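PDB 6F4V: kallistatin from Homo sapiens, which inhibits tissue kallikrein as a secreted serpin, forming a stable equimolar complex with the protease after cleavage at its reactive site. Local coordinates for residues R52-I55 and L56-L59; M222-K225 and G226-V230; Q237-M240 and R241-E244. One frame throughout, in Å; residues are numbered along the deposited sequence.

Contact 1. Residues R52-I55 and L56-L59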
ATOM      1  N   ARG A  52      -4.076 -21.246   7.868  1.00 30.40           N
ATOM      2  CA  ARG A  52      -2.795 -20.546   8.019  1.00 32.19           C
ATOM      3  C   ARG A  52      -2.025 -20.560   6.699  1.00 30.61           C
ATOM      4  O   ARG A  52      -1.620 -19.516   6.187  1.00 28.42           O
ATOM      5  CB  ARG A  52      -1.994 -21.217   9.131  1.00 34.97           C
ATOM      6  CG  ARG A  52      -0.780 -20.460   9.638  1.00 37.48           C
ATOM      7  CD  ARG A  52      -0.142 -21.309  10.737  1.00 40.48           C
ATOM      8  NE  ARG A  52       0.902 -20.624  11.493  1.00 43.76           N
ATOM      9  CZ  ARG A  52       0.793 -20.120  12.731  1.00 46.21           C
ATOM     10  NH1 ARG A  52      -0.358 -20.137  13.410  1.00 46.53           N
ATOM     11  NH2 ARG A  52       1.868 -19.532  13.284  1.00 46.88           N
ATOM     12  N   SER A  53      -1.871 -21.743   6.107  1.00 30.58           N
ATOM     13  CA  SER A  53      -1.128 -21.836   4.841  0.58 30.39           C
ATOM     14  C   SER A  53      -1.865 -21.125   3.702  1.00 30.35           C
ATOM     15  O   SER A  53      -1.223 -20.481   2.875  1.00 29.60           O
ATOM     16  CB  SER A  53      -0.786 -23.289   4.484  0.58 31.63           C
ATOM     17  OG  SER A  53      -1.951 -24.049   4.328  0.58 31.24           O
ATOM     18  N   GLN A  54      -3.191 -21.206   3.676  1.00 29.26           N
ATOM     19  CA  GLN A  54      -3.968 -20.525   2.648  1.00 29.87           C
ATOM     20  C   GLN A  54      -3.848 -18.992   2.718  1.00 26.90           C
ATOM     21  O   GLN A  54      -3.845 -18.368   1.693  1.00 25.75           O
ATOM     22  CB  GLN A  54      -5.428 -20.956   2.697  1.00 32.96           C
ATOM     23  CG  GLN A  54      -5.553 -22.418   2.242  1.00 37.12           C
ATOM     24  CD  GLN A  54      -6.871 -22.775   1.642  1.00 41.84           C
ATOM     25  OE1 GLN A  54      -7.393 -22.058   0.773  1.00 45.61           O
ATOM     26  NE2 GLN A  54      -7.385 -23.961   2.019  1.00 46.41           N
ATOM     27  N   ILE A  55      -3.726 -18.415   3.906  1.00 25.03           N
ATOM     28  CA  ILE A  55      -3.552 -16.944   3.964  1.00 25.69           C
ATOM     29  C   ILE A  55      -2.190 -16.605   3.359  1.00 25.45           C
ATOM     30  O   ILE A  55      -2.085 -15.696   2.512  1.00 24.93           O
ATOM     31  CB  ILE A  55      -3.636 -16.398   5.398  1.00 25.79           C
ATOM     32  CG1 ILE A  55      -5.058 -16.483   5.947  1.00 26.09           C
ATOM     33  CG2 ILE A  55      -3.147 -14.948   5.464  1.00 24.94           C
ATOM     34  CD1 ILE A  55      -5.064 -16.368   7.479  1.00 26.69           C
ATOM     35  N   LEU A  56      -1.160 -17.357   3.764  1.00 25.65           N
ATOM     36  CA  LEU A  56       0.198 -17.091   3.274  1.00 26.36           C
ATOM     37  C   LEU A  56       0.306 -17.331   1.788  1.00 26.14           C
ATOM     38  O   LEU A  56       0.946 -16.548   1.104  1.00 24.33           O
ATOM     39  CB  LEU A  56       1.243 -17.896   4.027  1.00 27.05           C
ATOM     40  CG  LEU A  56       1.333 -17.533   5.514  1.00 28.61           C
ATOM     41  CD1 LEU A  56       2.415 -18.359   6.184  1.00 30.23           C
ATOM     42  CD2 LEU A  56       1.581 -16.060   5.718  1.00 27.52           C
ATOM     43  N   GLU A  57      -0.391 -18.352   1.267  1.00 26.54           N
ATOM     44  CA  GLU A  57      -0.405 -18.590  -0.188  1.00 27.22           C
ATOM     45  C   GLU A  57      -1.123 -17.493  -0.958  1.00 25.70           C
ATOM     46  O   GLU A  57      -0.650 -17.094  -1.997  1.00 24.58           O
ATOM     47  CB  GLU A  57      -0.992 -19.972  -0.543  1.00 29.56           C
ATOM     48  CG  GLU A  57       0.023 -21.032  -0.186  1.00 31.65           C
ATOM     49  CD  GLU A  57      -0.514 -22.455  -0.161  1.00 35.11           C
ATOM     50  OE1 GLU A  57      -1.750 -22.645  -0.126  1.00 37.59           O
ATOM     51  OE2 GLU A  57       0.350 -23.356  -0.130  1.00 37.36           O
ATOM     52  N   GLY A  58      -2.236 -17.003  -0.422  1.00 24.63           N
ATOM     53  CA  GLY A  58      -2.952 -15.866  -0.983  1.00 24.66           C
ATOM     54  C   GLY A  58      -2.068 -14.615  -1.101  1.00 23.51           C
ATOM     55  O   GLY A  58      -2.196 -13.835  -2.054  1.00 23.13           O
ATOM     56  N   LEU A  59      -1.191 -14.449  -0.121  1.00 23.07           N
ATOM     57  CA  LEU A  59      -0.225 -13.339  -0.103  1.00 23.14           C
ATOM     58  C   LEU A  59       0.954 -13.559  -1.025  1.00 23.25           C
ATOM     59  O   LEU A  59       1.860 -12.711  -1.077  1.00 22.70           O
ATOM     60  CB  LEU A  59       0.261 -13.099   1.324  1.00 22.54           C
ATOM     61  CG  LEU A  59      -0.780 -12.521   2.251  1.00 22.57           C
ATOM     62  CD1 LEU A  59      -0.245 -12.508   3.677  1.00 23.64           C
ATOM     63  CD2 LEU A  59      -1.188 -11.128   1.780  1.00 22.46           C
TER
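Ile55 and Leu59 meet in an i, i+4 contact along the last turns of helix 49-58, a short helix of the serpin fold that packs beside helices 33-44 and 68-83. Four successive alpha-helical hydrogen bonds hold these turns. Glu57 N to Ser53 O is the shortest, 2.8 Å; Leu56 N reaches Arg52 O at a longer 3.3 Å but nearly straight, 169° at the hydrogen. The series runs on past the helical residues, for Leu59, already in the loop, still gives its N-H to Ile55 O, Leu59 N lying 3.0 Å from Ile55 O with a more bent angle of 146°. Gly58, the last helical residue, donates to Gln54 O, while its own carbonyl takes a hydrogen bond from Arg15.

The two sides of the helix differ. Ile55, Leu56 and Leu59 are buried: Ile55 and Leu56 both reach Ser44, Leu56 also lies on Val71, and Leu59 fits against Tyr40 and Phe292. The exposed side chain of Glu57, extended beyond CG, runs alongside the carbonyl of Ser53, with Glu57 CG 3.4 Å from Ser53 O. Arg52 is held by a salt bridge from NE to Glu68 and a hydrogen bond from NH1 to Ala47 O. Ile55 and Leu59 lie side by side and point the same way; with Ile55 CG2 set anti to its backbone N, this methyl comes 4.2 Å from Leu59 CD1.

Contact 2. Residues M222-K225 and G226-V230. With NA (sodium ion), chain J.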
ATOM      1  N   MET A 222      11.795   9.048  -9.773  1.00 24.18           N
ATOM      2  CA  MET A 222      12.271  10.153  -8.950  1.00 25.19           C
ATOM      3  C   MET A 222      12.716   9.628  -7.597  1.00 26.05           C
ATOM      4  O   MET A 222      12.028   8.822  -6.947  1.00 25.59           O
ATOM      5  CB  MET A 222      11.201  11.227  -8.775  1.00 26.88           C
ATOM      6  CG  MET A 222      10.932  11.997 -10.038  1.00 28.63           C
ATOM      7  SD  MET A 222       9.669  13.261  -9.814  1.00 32.92           S
ATOM      8  CE  MET A 222      10.605  14.455  -8.871  1.00 32.09           C
ATOM      9  N   ASP A 223      13.886  10.073  -7.181  1.00 24.75           N
ATOM     10  CA  ASP A 223      14.437   9.635  -5.915  1.00 25.48           C
ATOM     11  C   ASP A 223      13.951  10.556  -4.823  1.00 24.57           C
ATOM     12  O   ASP A 223      13.789  11.762  -5.036  1.00 24.96           O
ATOM     13  CB  ASP A 223      15.977   9.602  -5.970  1.00 26.85           C
ATOM     14  CG  ASP A 223      16.499   8.460  -6.874  1.00 29.35           C
ATOM     15  OD1 ASP A 223      15.959   7.339  -6.804  1.00 31.67           O
ATOM     16  OD2 ASP A 223      17.334   8.691  -7.752  1.00 31.47           O
ATOM     17  N   TYR A 224      13.741   9.971  -3.655  1.00 23.99           N
ATOM     18  CA  TYR A 224      13.544  10.708  -2.419  1.00 24.34           C
ATOM     19  C   TYR A 224      14.859  10.793  -1.654  1.00 25.66           C
ATOM     20  O   TYR A 224      15.792  10.016  -1.896  1.00 25.62           O
ATOM     21  CB  TYR A 224      12.519  10.026  -1.552  1.00 23.43           C
ATOM     22  CG  TYR A 224      11.131   9.949  -2.150  1.00 22.82           C
ATOM     23  CD1 TYR A 224      10.354  11.102  -2.304  1.00 22.87           C
ATOM     24  CD2 TYR A 224      10.610   8.745  -2.600  1.00 22.50           C
ATOM     25  CE1 TYR A 224       9.088  11.048  -2.832  1.00 22.91           C
ATOM     26  CE2 TYR A 224       9.341   8.681  -3.166  1.00 22.22           C
ATOM     27  CZ  TYR A 224       8.572   9.813  -3.249  1.00 22.48           C
ATOM     28  OH  TYR A 224       7.316   9.754  -3.809  1.00 22.53           O
ATOM     29  N   LYS A 225      14.944  11.738  -0.726  1.00 28.03           N
ATOM     30  CA  LYS A 225      16.047  11.772   0.234  1.00 30.21           C
ATOM     31  C   LYS A 225      15.792  10.666   1.239  1.00 32.00           C
ATOM     32  O   LYS A 225      14.812  10.729   1.989  1.00 37.51           O
ATOM     33  CB  LYS A 225      16.132  13.142   0.899  1.00 31.96           C
ATOM     34  CG  LYS A 225      16.536  14.192  -0.111  1.00 34.02           C
ATOM     35  CD  LYS A 225      16.716  15.565   0.511  1.00 37.86           C
ATOM     36  CE  LYS A 225      16.950  16.596  -0.571  1.00 39.36           C
ATOM     37  NZ  LYS A 225      17.179  17.937   0.031  1.00 43.70           N
ATOM     38  N   GLY A 226      16.650   9.661   1.246  1.00 30.85           N
ATOM     39  CA  GLY A 226      16.434   8.405   1.982  1.00 30.24           C
ATOM     40  C   GLY A 226      16.227   7.227   1.053  1.00 29.58           C
ATOM     41  O   GLY A 226      16.390   7.343  -0.143  1.00 28.74           O
ATOM     42  N   ASP A 227      15.867   6.087   1.605  1.00 29.52           N
ATOM     43  CA  ASP A 227      15.926   4.842   0.858  1.00 29.54           C
ATOM     44  C   ASP A 227      14.570   4.562   0.214  1.00 28.13           C
ATOM     45  O   ASP A 227      13.921   3.547   0.536  1.00 28.87           O
ATOM     46  CB  ASP A 227      16.346   3.706   1.772  1.00 31.35           C
ATOM     47  CG  ASP A 227      17.768   3.885   2.307  1.00 34.69           C
ATOM     48  OD1 ASP A 227      18.589   4.501   1.611  1.00 34.74           O
ATOM     49  OD2 ASP A 227      18.056   3.371   3.407  1.00 36.73           O
ATOM     50  N   ALA A 228      14.137   5.460  -0.654  1.00 25.57           N
ATOM     51  CA  ALA A 228      12.881   5.268  -1.380  1.00 24.49           C
ATOM     52  C   ALA A 228      12.935   5.935  -2.715  1.00 23.71           C
ATOM     53  O   ALA A 228      13.631   6.924  -2.903  1.00 23.57           O
ATOM     54  CB  ALA A 228      11.685   5.758  -0.571  1.00 24.96           C
ATOM     55  N   THR A 229      12.139   5.422  -3.642  1.00 21.80           N
ATOM     56  CA  THR A 229      11.990   5.985  -4.972  0.50 21.71           C
ATOM     57  C   THR A 229      10.522   5.914  -5.359  1.00 21.26           C
ATOM     58  O   THR A 229       9.749   5.175  -4.745  1.00 21.24           O
ATOM     59  CB  THR A 229      12.756   5.162  -6.027  0.50 22.20           C
ATOM     60  OG1 THR A 229      12.394   3.765  -5.913  0.50 21.66           O
ATOM     61  CG2 THR A 229      14.222   5.300  -5.837  0.50 22.23           C
ATOM     62  N   VAL A 230      10.159   6.647  -6.386  1.00 21.08           N
ATOM     63  CA  VAL A 230       8.832   6.519  -6.986  1.00 21.07           C
ATOM     64  C   VAL A 230       8.990   6.407  -8.488  1.00 21.34           C
ATOM     65  O   VAL A 230       9.734   7.175  -9.103  1.00 20.35           O
ATOM     66  CB  VAL A 230       7.879   7.685  -6.580  1.00 21.78           C
ATOM     67  CG1 VAL A 230       8.415   9.055  -6.968  1.00 22.60           C
ATOM     68  CG2 VAL A 230       6.476   7.505  -7.161  1.00 21.34           C
TER
HETATM   69 NA    NA J 408      17.394   8.492  -1.966  1.00 34.24          NA
HETATM   70  O   HOH W   1      16.369   7.011  -3.472  1.00 24.65           O
HETATM   71  O   HOH W   2      18.937   9.757  -0.514  1.00 40.59           O
HETATM   72  O   HOH W   3      18.691   9.573  -3.534  1.00 43.75           O
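Tyr224 folds its ring back toward residues 228-230, across the turn between strands 217-223 and 228-235. Its CG stands anti to the carbonyl carbon (chi1 -63°), which brings one long side of the ring past the opposing backbone: Ala228 O lies at the edge near the ring plane, and Ala228 CB is 3.8 Å from Tyr224 CD2. Farther out, the phenol end passes close by Val230, whose CG1 comes 3.4 Å from Tyr224 OH. That hydroxyl is hydrogen-bonded to Thr329, and Trp173 and Phe169 add aromatic contacts to the ring.

Val230 CG1 sits between its own backbone N and carbonyl carbon (chi1 59°), and from there the same methyl also packs against Met222 CB at 4.0 Å. Beyond CG, the Met222 chain leads away to Phe177 and His207. Asp223 and Thr229 lie side by side on the other face of the sheet, and Asp223 has a salt bridge to Arg221.

Met222 and Val230 form an antiparallel hydrogen-bonded pair through two backbone bonds, and Tyr224 N to Ala228 O continues the register at 3.1 Å. At the turn, Tyr224 O and Gly226 O converge on a sodium ion, at 2.2 and 2.4 Å, and three waters complete the five ligands found. One of these waters also donates to Ala228 O. Residues 228-230 pair with a strand of another chain. The whole is an antiparallel beta hairpin whose turn carries a sodium site built from main-chain carbonyls and water.

Contact 3. Residues Q237-M240 and R241-E244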
ATOM      1  N   GLN A 237      -1.624   8.407 -24.582  1.00 35.78           N
ATOM      2  CA  GLN A 237      -3.064   8.668 -24.460  1.00 39.25           C
ATOM      3  C   GLN A 237      -3.896   7.451 -24.893  1.00 36.76           C
ATOM      4  O   GLN A 237      -3.641   6.875 -25.943  1.00 36.71           O
ATOM      5  CB  GLN A 237      -3.482   9.950 -25.205  1.00 43.21           C
ATOM      6  CG  GLN A 237      -3.090  10.101 -26.664  1.00 46.98           C
ATOM      7  CD  GLN A 237      -3.353  11.537 -27.181  1.00 50.53           C
ATOM      8  OE1 GLN A 237      -4.248  11.775 -28.009  1.00 53.18           O
ATOM      9  NE2 GLN A 237      -2.592  12.500 -26.654  1.00 51.85           N
ATOM     10  N   GLY A 238      -4.830   7.017 -24.052  1.00 36.06           N
ATOM     11  CA  GLY A 238      -5.677   5.853 -24.376  1.00 36.17           C
ATOM     12  C   GLY A 238      -5.059   4.459 -24.196  1.00 36.69           C
ATOM     13  O   GLY A 238      -5.684   3.446 -24.534  1.00 35.42           O
ATOM     14  N   LYS A 239      -3.841   4.382 -23.652  1.00 34.29           N
ATOM     15  CA  LYS A 239      -3.115   3.117 -23.603  1.00 33.53           C
ATOM     16  C   LYS A 239      -2.931   2.619 -22.164  1.00 31.23           C
ATOM     17  O   LYS A 239      -2.171   1.676 -21.934  1.00 29.86           O
ATOM     18  CB  LYS A 239      -1.768   3.252 -24.326  1.00 35.16           C
ATOM     19  CG  LYS A 239      -1.902   3.610 -25.824  1.00 37.53           C
ATOM     20  CD  LYS A 239      -2.512   2.447 -26.618  1.00 39.18           C
ATOM     21  CE  LYS A 239      -2.635   2.760 -28.107  1.00 41.95           C
ATOM     22  NZ  LYS A 239      -1.319   2.523 -28.770  1.00 44.54           N
ATOM     23  N   MET A 240      -3.690   3.190 -21.226  1.00 30.89           N
ATOM     24  CA  MET A 240      -3.587   2.803 -19.825  1.00 29.98           C
ATOM     25  C   MET A 240      -3.812   1.314 -19.667  1.00 29.96           C
ATOM     26  O   MET A 240      -3.038   0.634 -18.984  1.00 26.10           O
ATOM     27  CB  MET A 240      -4.595   3.575 -18.944  1.00 30.02           C
ATOM     28  CG  MET A 240      -4.604   3.136 -17.481  1.00 29.43           C
ATOM     29  SD  MET A 240      -3.008   3.292 -16.643  1.00 28.78           S
ATOM     30  CE  MET A 240      -2.945   5.067 -16.331  1.00 29.39           C
ATOM     31  N   ARG A 241      -4.874   0.785 -20.294  1.00 30.90           N
ATOM     32  CA  ARG A 241      -5.144  -0.650 -20.150  1.00 32.71           C
ATOM     33  C   ARG A 241      -4.021  -1.536 -20.645  1.00 30.07           C
ATOM     34  O   ARG A 241      -3.741  -2.572 -20.016  1.00 27.93           O
ATOM     35  CB  ARG A 241      -6.474  -1.099 -20.802  1.00 37.71           C
ATOM     36  CG  ARG A 241      -7.696  -0.928 -19.909  1.00 42.25           C
ATOM     37  CD  ARG A 241      -7.574  -1.646 -18.566  1.00 44.99           C
ATOM     38  NE  ARG A 241      -7.547  -3.111 -18.654  1.00 48.84           N
ATOM     39  CZ  ARG A 241      -7.185  -3.935 -17.663  1.00 50.15           C
ATOM     40  NH1 ARG A 241      -6.757  -3.460 -16.494  1.00 47.90           N
ATOM     41  NH2 ARG A 241      -7.238  -5.254 -17.854  1.00 51.32           N
ATOM     42  N   GLU A 242      -3.379  -1.145 -21.741  1.00 29.34           N
ATOM     43  CA  GLU A 242      -2.271  -1.930 -22.293  1.00 30.86           C
ATOM     44  C   GLU A 242      -1.086  -2.052 -21.309  1.00 28.19           C
ATOM     45  O   GLU A 242      -0.411  -3.101 -21.196  1.00 28.14           O
ATOM     46  CB  GLU A 242      -1.754  -1.328 -23.601  1.00 35.12           C
ATOM     47  CG  GLU A 242      -2.835  -1.236 -24.682  1.00 40.86           C
ATOM     48  CD  GLU A 242      -2.297  -1.301 -26.108  1.00 45.49           C
ATOM     49  OE1 GLU A 242      -3.154  -1.397 -27.025  1.00 53.61           O
ATOM     50  OE2 GLU A 242      -1.049  -1.289 -26.329  1.00 48.24           O
ATOM     51  N   ILE A 243      -0.841  -0.978 -20.573  1.00 26.70           N
ATOM     52  CA  ILE A 243       0.227  -1.001 -19.593  1.00 25.08           C
ATOM     53  C   ILE A 243      -0.191  -1.799 -18.364  1.00 25.26           C
ATOM     54  O   ILE A 243       0.594  -2.602 -17.816  1.00 24.55           O
ATOM     55  CB  ILE A 243       0.639   0.436 -19.222  1.00 25.00           C
ATOM     56  CG1 ILE A 243       1.101   1.218 -20.469  1.00 25.42           C
ATOM     57  CG2 ILE A 243       1.708   0.406 -18.171  1.00 23.80           C
ATOM     58  CD1 ILE A 243       2.173   0.544 -21.285  1.00 26.20           C
ATOM     59  N   GLU A 244      -1.445  -1.637 -17.952  1.00 25.26           N
ATOM     60  CA  GLU A 244      -1.948  -2.403 -16.804  1.00 25.54           C
ATOM     61  C   GLU A 244      -1.855  -3.918 -17.035  1.00 25.73           C
ATOM     62  O   GLU A 244      -1.552  -4.672 -16.096  1.00 24.61           O
ATOM     63  CB  GLU A 244      -3.375  -1.968 -16.462  1.00 25.98           C
ATOM     64  CG  GLU A 244      -3.444  -0.570 -15.858  1.00 25.79           C
ATOM     65  CD  GLU A 244      -4.857  -0.125 -15.507  1.00 27.24           C
ATOM     66  OE1 GLU A 244      -5.805  -0.550 -16.182  1.00 28.99           O
ATOM     67  OE2 GLU A 244      -5.047   0.670 -14.575  1.00 26.76           O
TER
HETATM   68  O   HOH W   4      -6.825   2.184 -21.888  1.00 38.02           O
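Met240 packs against Glu244 one turn along helix 240-244, on the close-packed side of this contact. Its CG is anti to the backbone N (chi1 176°), and the chain then bends at chi2 and chi3 and crosses the Glu244 side chain obliquely. Met240 CG lies 3.8 Å from Glu244 CD, and Met240 SD is 3.9 Å from Glu244 OE2. The backbone beneath is firmly bonded, with Glu244 N to Met240 O at 3.0 Å and 164° at the hydrogen. The buried carboxylate is shared: Glu244 OE1 takes a hydrogen bond within a salt bridge from Arg241 NH1 at 3.1 Å, approached from above the carboxylate plane, while OE2 is hydrogen-bonded to Tyr17 OH and forms a salt bridge with a basic side chain of another protein chain. Arg241 also pairs with Glu245 through NH2.

Lys239 is the N-cap residue of this short helix, which follows strand 228-235 in the serpin fold. Lys239 O accepts from Ile243 N at 3.3 Å, nearly along the C=O axis, and Ile243 turns its side chain to Leu215, Ile233 and Pro235.

The other side is looser. Lys239 and Glu242 lie alongside and point the same way, touching through Lys239 CD and Glu242 CD at 3.8 Å. Their charges stay farther apart than a salt bridge, with Lys239 NZ 4.5 Å from Glu242 OE2. Both side chains also rest on Pro216, and Glu242 OE1 has a weak hydrogen bond to a glycerol. Where the chain enters the helix, a water bridges Gly238 O and Arg241 N, accepting from the latter at 2.9 Å.

The three contacts follow one another along the chain and none touches another. Contacts 1 and 2 lie on opposite sides of the chain's centre, their own centres 31 Å apart; contacts 1 and 3 are separated by the same distance. Contacts 2 and 3 are closer, centres 26 Å apart and nearest atoms about 13 Å, and strand 228-235, which starts in the hairpin of contact 2, leads into the loop and helix of contact 3. Both reach another protein chain, whereas contact 1 stays within its own. The sodium ion belongs to contact 2, and a bound sulfated glucoside (methyl 2,3,6-tri-O-sulfo-alpha-D-glucopyranoside) lies about 11 Å from the side chain of Ile243 in contact 3.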